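PDB 4FLN: protease Do-like 2, chloroplastic from Arabidopsis thaliana, which acts as a chloroplast serine protease that makes the primary cleavage in the photodamaged D1 protein of plant photosystem II. Local coordinates for residues N89-E94 with G198-P203; K168-R173 with Q190-I195. All blocks are in the same frame, centred on the assembly; numbering follows the deposited sequence.

Contact 1 (N89-E94 with G198-P203); sequences NAHCVE and GNSGGP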
ATOM      1  N   ASN B  89     -16.269 -31.605   6.071  1.00 42.70           N
ATOM      2  CA  ASN B  89     -16.331 -30.804   4.861  1.00 48.68           C
ATOM      3  C   ASN B  89     -15.519 -31.483   3.777  1.00 58.66           C
ATOM      4  O   ASN B  89     -14.543 -32.172   4.067  1.00 58.01           O
ATOM      5  CB  ASN B  89     -15.803 -29.396   5.101  1.00 48.63           C
ATOM      6  CG  ASN B  89     -16.769 -28.545   5.871  1.00 59.30           C
ATOM      7  OD1 ASN B  89     -16.426 -27.970   6.903  1.00 76.54           O
ATOM      8  ND2 ASN B  89     -17.995 -28.466   5.386  1.00 56.03           N
ATOM      9  N   ALA B  90     -15.916 -31.308   2.526  1.00 52.87           N
ATOM     10  CA  ALA B  90     -15.178 -31.943   1.457  1.00 44.88           C
ATOM     11  C   ALA B  90     -13.815 -31.271   1.298  1.00 46.35           C
ATOM     12  O   ALA B  90     -12.825 -31.926   0.999  1.00 49.14           O
ATOM     13  CB  ALA B  90     -15.966 -31.905   0.186  1.00 34.73           C
ATOM     14  N   HIS B  91     -13.763 -29.965   1.533  1.00 50.94           N
ATOM     15  CA  HIS B  91     -12.518 -29.220   1.368  1.00 48.54           C
ATOM     16  C   HIS B  91     -11.451 -29.659   2.374  1.00 52.74           C
ATOM     17  O   HIS B  91     -10.254 -29.495   2.131  1.00 61.29           O
ATOM     18  CB  HIS B  91     -12.749 -27.700   1.392  1.00 37.93           C
ATOM     19  CG  HIS B  91     -12.785 -27.100   2.768  1.00 59.29           C
ATOM     20  ND1 HIS B  91     -13.921 -26.535   3.306  1.00 60.28           N
ATOM     21  CD2 HIS B  91     -11.815 -26.952   3.703  1.00 63.16           C
ATOM     22  CE1 HIS B  91     -13.653 -26.074   4.515  1.00 58.35           C
ATOM     23  NE2 HIS B  91     -12.380 -26.310   4.779  1.00 57.92           N
ATOM     24  N   CYS B  92     -11.874 -30.244   3.487  1.00 45.33           N
ATOM     25  CA  CYS B  92     -10.915 -30.806   4.440  1.00 51.21           C
ATOM     26  C   CYS B  92     -10.113 -31.960   3.826  1.00 55.14           C
ATOM     27  O   CYS B  92      -8.901 -32.019   3.977  1.00 62.86           O
ATOM     28  CB  CYS B  92     -11.607 -31.267   5.737  1.00 40.02           C
ATOM     29  SG  CYS B  92     -12.462 -29.959   6.640  1.00 81.22           S
ATOM     30  N   VAL B  93     -10.808 -32.882   3.163  1.00 51.27           N
ATOM     31  CA  VAL B  93     -10.196 -34.062   2.560  1.00 49.94           C
ATOM     32  C   VAL B  93      -9.920 -33.903   1.070  1.00 53.21           C
ATOM     33  O   VAL B  93      -9.544 -34.857   0.397  1.00 57.07           O
ATOM     34  CB  VAL B  93     -11.063 -35.305   2.756  1.00 63.04           C
ATOM     35  CG1 VAL B  93     -11.120 -35.684   4.224  1.00 66.77           C
ATOM     36  CG2 VAL B  93     -12.455 -35.066   2.191  1.00 66.73           C
ATOM     37  N   GLU B  94     -10.152 -32.709   0.545  1.00 52.98           N
ATOM     38  CA  GLU B  94      -9.953 -32.452  -0.873  1.00 57.36           C
ATOM     39  C   GLU B  94      -8.567 -32.901  -1.367  1.00 64.81           C
ATOM     40  O   GLU B  94      -7.561 -32.679  -0.694  1.00 64.89           O
ATOM     41  CB  GLU B  94     -10.176 -30.969  -1.154  1.00 54.48           C
ATOM     42  CG  GLU B  94      -9.324 -30.407  -2.263  1.00 75.61           C
ATOM     43  CD  GLU B  94      -9.696 -28.973  -2.599  1.00 91.69           C
ATOM     44  OE1 GLU B  94      -8.782 -28.173  -2.916  1.00 94.87           O
ATOM     45  OE2 GLU B  94     -10.906 -28.654  -2.550  1.00 93.34           O
ATOM     46  N   GLY B 198      -9.914 -24.223  11.218  1.00 51.38           N
ATOM     47  CA  GLY B 198      -9.754 -25.579  11.706  1.00 52.64           C
ATOM     48  C   GLY B 198     -11.044 -26.149  12.268  1.00 55.87           C
ATOM     49  O   GLY B 198     -11.170 -27.364  12.429  1.00 55.56           O
ATOM     50  N   ASN B 199     -12.006 -25.279  12.565  1.00 58.83           N
ATOM     51  CA  ASN B 199     -13.249 -25.716  13.203  1.00 64.31           C
ATOM     52  C   ASN B 199     -14.335 -26.300  12.303  1.00 57.82           C
ATOM     53  O   ASN B 199     -15.197 -27.025  12.787  1.00 56.64           O
ATOM     54  CB  ASN B 199     -13.825 -24.621  14.100  1.00 66.29           C
ATOM     55  CG  ASN B 199     -13.334 -24.734  15.513  1.00 68.97           C
ATOM     56  OD1 ASN B 199     -12.177 -25.071  15.754  1.00 74.57           O
ATOM     57  ND2 ASN B 199     -14.217 -24.486  16.463  1.00 69.16           N
ATOM     58  N   SER B 200     -14.313 -25.983  11.012  1.00 56.90           N
ATOM     59  CA  SER B 200     -15.148 -26.716  10.062  1.00 62.03           C
ATOM     60  C   SER B 200     -14.324 -27.942   9.800  1.00 54.01           C
ATOM     61  O   SER B 200     -13.108 -27.834   9.776  1.00 75.32           O
ATOM     62  CB  SER B 200     -15.339 -25.919   8.765  1.00 61.64           C
ATOM     63  OG  SER B 200     -14.112 -25.701   8.092  1.00 53.73           O
ATOM     64  N   GLY B 201     -14.910 -29.111   9.598  1.00 43.86           N
ATOM     65  CA  GLY B 201     -16.325 -29.419   9.501  1.00 46.16           C
ATOM     66  C   GLY B 201     -16.965 -30.077  10.723  1.00 52.99           C
ATOM     67  O   GLY B 201     -17.731 -31.027  10.566  1.00 52.14           O
ATOM     68  N   GLY B 202     -16.546 -29.713  11.929  1.00 39.80           N
ATOM     69  CA  GLY B 202     -17.210 -30.209  13.121  1.00 40.58           C
ATOM     70  C   GLY B 202     -18.681 -29.811  13.228  1.00 43.46           C
ATOM     71  O   GLY B 202     -19.205 -29.084  12.378  1.00 47.00           O
ATOM     72  N   PRO B 203     -19.369 -30.309  14.268  1.00 40.79           N
ATOM     73  CA  PRO B 203     -20.816 -30.145  14.464  1.00 43.33           C
ATOM     74  C   PRO B 203     -21.254 -28.775  15.002  1.00 45.17           C
ATOM     75  O   PRO B 203     -20.532 -28.139  15.772  1.00 44.05           O
ATOM     76  CB  PRO B 203     -21.139 -31.226  15.501  1.00 47.60           C
ATOM     77  CG  PRO B 203     -19.900 -31.280  16.345  1.00 51.14           C
ATOM     78  CD  PRO B 203     -18.735 -30.982  15.418  1.00 48.43           C
TER
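The charge-relay site of a chymotrypsin-like double beta-barrel protease is assembled here, where H91 meets S200 and N89 lies against S200 and G201. The NAHCV turn follows strand 85-88 of the first barrel, and the GNSGG signature leads into strand 203-205 of the second, so the contact spans the join between barrels. H91, S200 and D122 probably form the charge relay, as in related S1 proteases. H91 CG stands between its backbone N and carbonyl carbon (chi1 85°), a rotation that brings the imidazole round to the serine. S200 OG lies at the edge of that ring, near its plane, 3.6 Å from H91 CE1 and 3.8 Å from H91 NE2. Neither approach is a hydrogen bond; the hydroxyl is instead bonded to P197 O, with a weak bond to Q217 O. D122 OD1 accepts a bond from the backbone N of H91, while the side chains of H91 and D122 approach to about 3 Å at their nearest atoms.

N89 turns its amide toward the serine loop, with CG anti to its own carbonyl carbon (chi1 -75°). Its OD1 packs against S200 CB and G201 CA, and the 3.3 Å approach of N89 OD1 to G201 N has too poor an angle to count as a bond. The other amide branch, ND2, donates to D122 O, which holds N89 to the backbone of D122 while OD1 packs on the serine loop. An alanine here would probably leave D122 O without that donor and open a gap beside S200 CB and G201 CA. From the same turn, C92 SG rests on the S200-G201 peptide, 3.8 Å from S200 O and 3.9 Å from G201 N.

Contact 2 (K168-R173 with Q190-I195); sequences KGVVSR and QIDAAI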
ATOM      1  N   LYS B 168     -20.435 -20.116  21.049  1.00 46.22           N
ATOM      2  CA  LYS B 168     -21.880 -20.059  21.240  1.00 43.25           C
ATOM      3  C   LYS B 168     -22.393 -18.717  20.714  1.00 45.47           C
ATOM      4  O   LYS B 168     -21.689 -17.711  20.761  1.00 49.13           O
ATOM      5  CB  LYS B 168     -22.226 -20.254  22.722  1.00 29.23           C
ATOM      6  CG  LYS B 168     -23.697 -20.195  23.046  1.00 43.01           C
ATOM      7  CD  LYS B 168     -23.967 -20.614  24.489  1.00 53.70           C
ATOM      8  CE  LYS B 168     -25.256 -19.983  25.019  1.00 59.49           C
ATOM      9  NZ  LYS B 168     -26.184 -20.970  25.658  1.00 63.19           N
ATOM     10  N   GLY B 169     -23.618 -18.725  20.205  1.00 41.55           N
ATOM     11  CA  GLY B 169     -24.219 -17.580  19.544  1.00 41.22           C
ATOM     12  C   GLY B 169     -25.664 -17.936  19.281  1.00 43.36           C
ATOM     13  O   GLY B 169     -26.197 -18.842  19.921  1.00 50.68           O
ATOM     14  N   VAL B 170     -26.319 -17.231  18.366  1.00 42.10           N
ATOM     15  CA  VAL B 170     -27.647 -17.675  17.948  1.00 50.60           C
ATOM     16  C   VAL B 170     -27.696 -17.950  16.446  1.00 45.85           C
ATOM     17  O   VAL B 170     -26.768 -17.612  15.707  1.00 36.65           O
ATOM     18  CB  VAL B 170     -28.733 -16.630  18.307  1.00 43.50           C
ATOM     19  CG1 VAL B 170     -28.757 -16.406  19.787  1.00 36.69           C
ATOM     20  CG2 VAL B 170     -28.487 -15.305  17.567  1.00 39.33           C
ATOM     21  N   VAL B 171     -28.807 -18.501  15.981  1.00 35.64           N
ATOM     22  CA  VAL B 171     -28.978 -18.604  14.553  1.00 37.57           C
ATOM     23  C   VAL B 171     -29.394 -17.207  14.193  1.00 34.66           C
ATOM     24  O   VAL B 171     -30.441 -16.757  14.628  1.00 34.03           O
ATOM     25  CB  VAL B 171     -30.126 -19.555  14.191  1.00 40.77           C
ATOM     26  CG1 VAL B 171     -30.572 -19.312  12.763  1.00 48.28           C
ATOM     27  CG2 VAL B 171     -29.710 -21.009  14.394  1.00 29.48           C
ATOM     28  N   SER B 172     -28.561 -16.507  13.433  1.00 37.92           N
ATOM     29  CA  SER B 172     -28.890 -15.151  13.010  1.00 47.40           C
ATOM     30  C   SER B 172     -29.738 -15.103  11.751  1.00 54.24           C
ATOM     31  O   SER B 172     -30.628 -14.261  11.632  1.00 59.66           O
ATOM     32  CB  SER B 172     -27.638 -14.267  12.872  1.00 48.34           C
ATOM     33  OG  SER B 172     -26.532 -14.984  12.370  1.00 58.30           O
ATOM     34  N   ARG B 173     -29.429 -15.987  10.803  1.00 47.94           N
ATOM     35  CA  ARG B 173     -30.039 -15.934   9.477  1.00 41.40           C
ATOM     36  C   ARG B 173     -30.250 -17.310   8.859  1.00 46.52           C
ATOM     37  O   ARG B 173     -29.350 -18.156   8.884  1.00 43.56           O
ATOM     38  CB  ARG B 173     -29.160 -15.098   8.546  1.00 42.22           C
ATOM     39  CG  ARG B 173     -29.918 -14.387   7.447  1.00 47.31           C
ATOM     40  CD  ARG B 173     -29.035 -13.405   6.720  1.00 45.96           C
ATOM     41  NE  ARG B 173     -29.829 -12.533   5.868  1.00 56.32           N
ATOM     42  CZ  ARG B 173     -29.356 -11.890   4.805  1.00 65.34           C
ATOM     43  NH1 ARG B 173     -28.081 -12.022   4.451  1.00 57.97           N
ATOM     44  NH2 ARG B 173     -30.164 -11.118   4.092  1.00 68.52           N
ATOM     45  N   GLN B 190     -26.911 -18.957   9.141  1.00 48.48           N
ATOM     46  CA  GLN B 190     -25.924 -17.998   9.630  1.00 42.03           C
ATOM     47  C   GLN B 190     -25.953 -17.970  11.150  1.00 39.04           C
ATOM     48  O   GLN B 190     -27.022 -17.962  11.756  1.00 44.79           O
ATOM     49  CB  GLN B 190     -26.264 -16.607   9.136  1.00 47.98           C
ATOM     50  CG  GLN B 190     -25.453 -16.087   7.983  1.00 65.30           C
ATOM     51  CD  GLN B 190     -25.776 -14.627   7.693  1.00 77.29           C
ATOM     52  OE1 GLN B 190     -25.902 -13.816   8.616  1.00 72.70           O
ATOM     53  NE2 GLN B 190     -25.914 -14.289   6.413  1.00 83.23           N
ATOM     54  N   ILE B 191     -24.785 -17.945  11.774  1.00 39.46           N
ATOM     55  CA  ILE B 191     -24.732 -17.803  13.224  1.00 35.18           C
ATOM     56  C   ILE B 191     -23.958 -16.569  13.660  1.00 40.54           C
ATOM     57  O   ILE B 191     -23.122 -16.037  12.940  1.00 53.70           O
ATOM     58  CB  ILE B 191     -24.145 -19.050  13.936  1.00 40.36           C
ATOM     59  CG1 ILE B 191     -22.735 -19.346  13.428  1.00 34.74           C
ATOM     60  CG2 ILE B 191     -25.081 -20.274  13.798  1.00 30.58           C
ATOM     61  CD1 ILE B 191     -21.805 -19.765  14.534  1.00 28.64           C
ATOM     62  N   ASP B 192     -24.219 -16.183  14.894  1.00 49.10           N
ATOM     63  CA  ASP B 192     -23.859 -14.911  15.498  1.00 44.96           C
ATOM     64  C   ASP B 192     -22.413 -14.960  16.005  1.00 46.81           C
ATOM     65  O   ASP B 192     -21.941 -14.045  16.665  1.00 61.30           O
ATOM     66  CB  ASP B 192     -24.851 -14.725  16.655  1.00 62.02           C
ATOM     67  CG  ASP B 192     -24.661 -13.455  17.419  1.00 78.91           C
ATOM     68  OD1 ASP B 192     -23.921 -13.482  18.426  1.00 93.84           O
ATOM     69  OD2 ASP B 192     -25.290 -12.445  17.044  1.00 78.72           O
ATOM     70  N   ALA B 193     -21.719 -16.058  15.731  1.00 53.63           N
ATOM     71  CA  ALA B 193     -20.371 -16.270  16.263  1.00 61.15           C
ATOM     72  C   ALA B 193     -19.381 -16.641  15.167  1.00 58.37           C
ATOM     73  O   ALA B 193     -19.725 -17.354  14.231  1.00 62.93           O
ATOM     74  CB  ALA B 193     -20.396 -17.356  17.335  1.00 61.82           C
ATOM     75  N   ALA B 194     -18.150 -16.158  15.282  1.00 49.61           N
ATOM     76  CA  ALA B 194     -17.143 -16.454  14.268  1.00 55.18           C
ATOM     77  C   ALA B 194     -16.592 -17.867  14.447  1.00 60.32           C
ATOM     78  O   ALA B 194     -16.615 -18.411  15.553  1.00 61.96           O
ATOM     79  CB  ALA B 194     -16.025 -15.430  14.296  1.00 48.25           C
ATOM     80  N   ILE B 195     -16.107 -18.448  13.348  1.00 50.71           N
ATOM     81  CA  ILE B 195     -15.624 -19.824  13.331  1.00 49.45           C
ATOM     82  C   ILE B 195     -14.179 -19.930  12.826  1.00 48.82           C
ATOM     83  O   ILE B 195     -13.834 -19.372  11.791  1.00 51.32           O
ATOM     84  CB  ILE B 195     -16.545 -20.712  12.465  1.00 57.87           C
ATOM     85  CG1 ILE B 195     -17.994 -20.587  12.949  1.00 62.43           C
ATOM     86  CG2 ILE B 195     -16.092 -22.168  12.503  1.00 55.48           C
ATOM     87  CD1 ILE B 195     -18.995 -21.405  12.159  1.00 57.36           C
TER
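R173 and Q190 run side by side and point the same way, the amide NE2 of Q190 lying at the guanidinium edge, in its plane. The two flat groups are turned 68° apart, and Q190 NE2 is 3.7 Å from R173 NH1 with no bond between them. Nearer the backbone, R173 CD lies 3.3 Å from Q190 NE2. The extended arginine carries NH2 beyond this pair to G160 O and T163 O of a second subunit, so its end reaches the subunit interface, with a long, weak ion pair to E175 in its own chain.

The backbones form a classic beta bulge in the antiparallel hairpin 165-178/185-191 of the second barrel: S172 and R173 both face Q190. Q190 O is gripped from one face of its carbonyl plane by S172 N at 2.7 Å and by R173 N at 3.3 Å, the latter nearly straight (167°). S172 OG adds a weak bond to the same oxygen. In return Q190 N donates to R173 O (2.6 Å, 178°). Past the bulge, D192 N binds V170 O at 3.0 Å, and D192 CB lies alongside V170 CG2, 3.8 Å away, while D192 OD2 accepts from K168 N of the second subunit.

From the N terminus, the chain builds the first barrel and reaches 89-94, just after strand 85-88, where contact 1 opens its long loop. After strand 123-129 completes that barrel, the chain enters the second one, and 168-173 pairs with 190-195: contact 2 closes a short hairpin loop lying wholly within the longer one. Only N196 and P197 then separate 190-195 from 198-203, which meets the first-barrel turn 89-94 and so closes contact 1 before strand 203-205. The loops therefore nest and do not cross. Contact 1 ties barrel to barrel, whereas contact 2 joins neighbouring strands of one barrel at the subunit interface; their centres are about 18 Å apart.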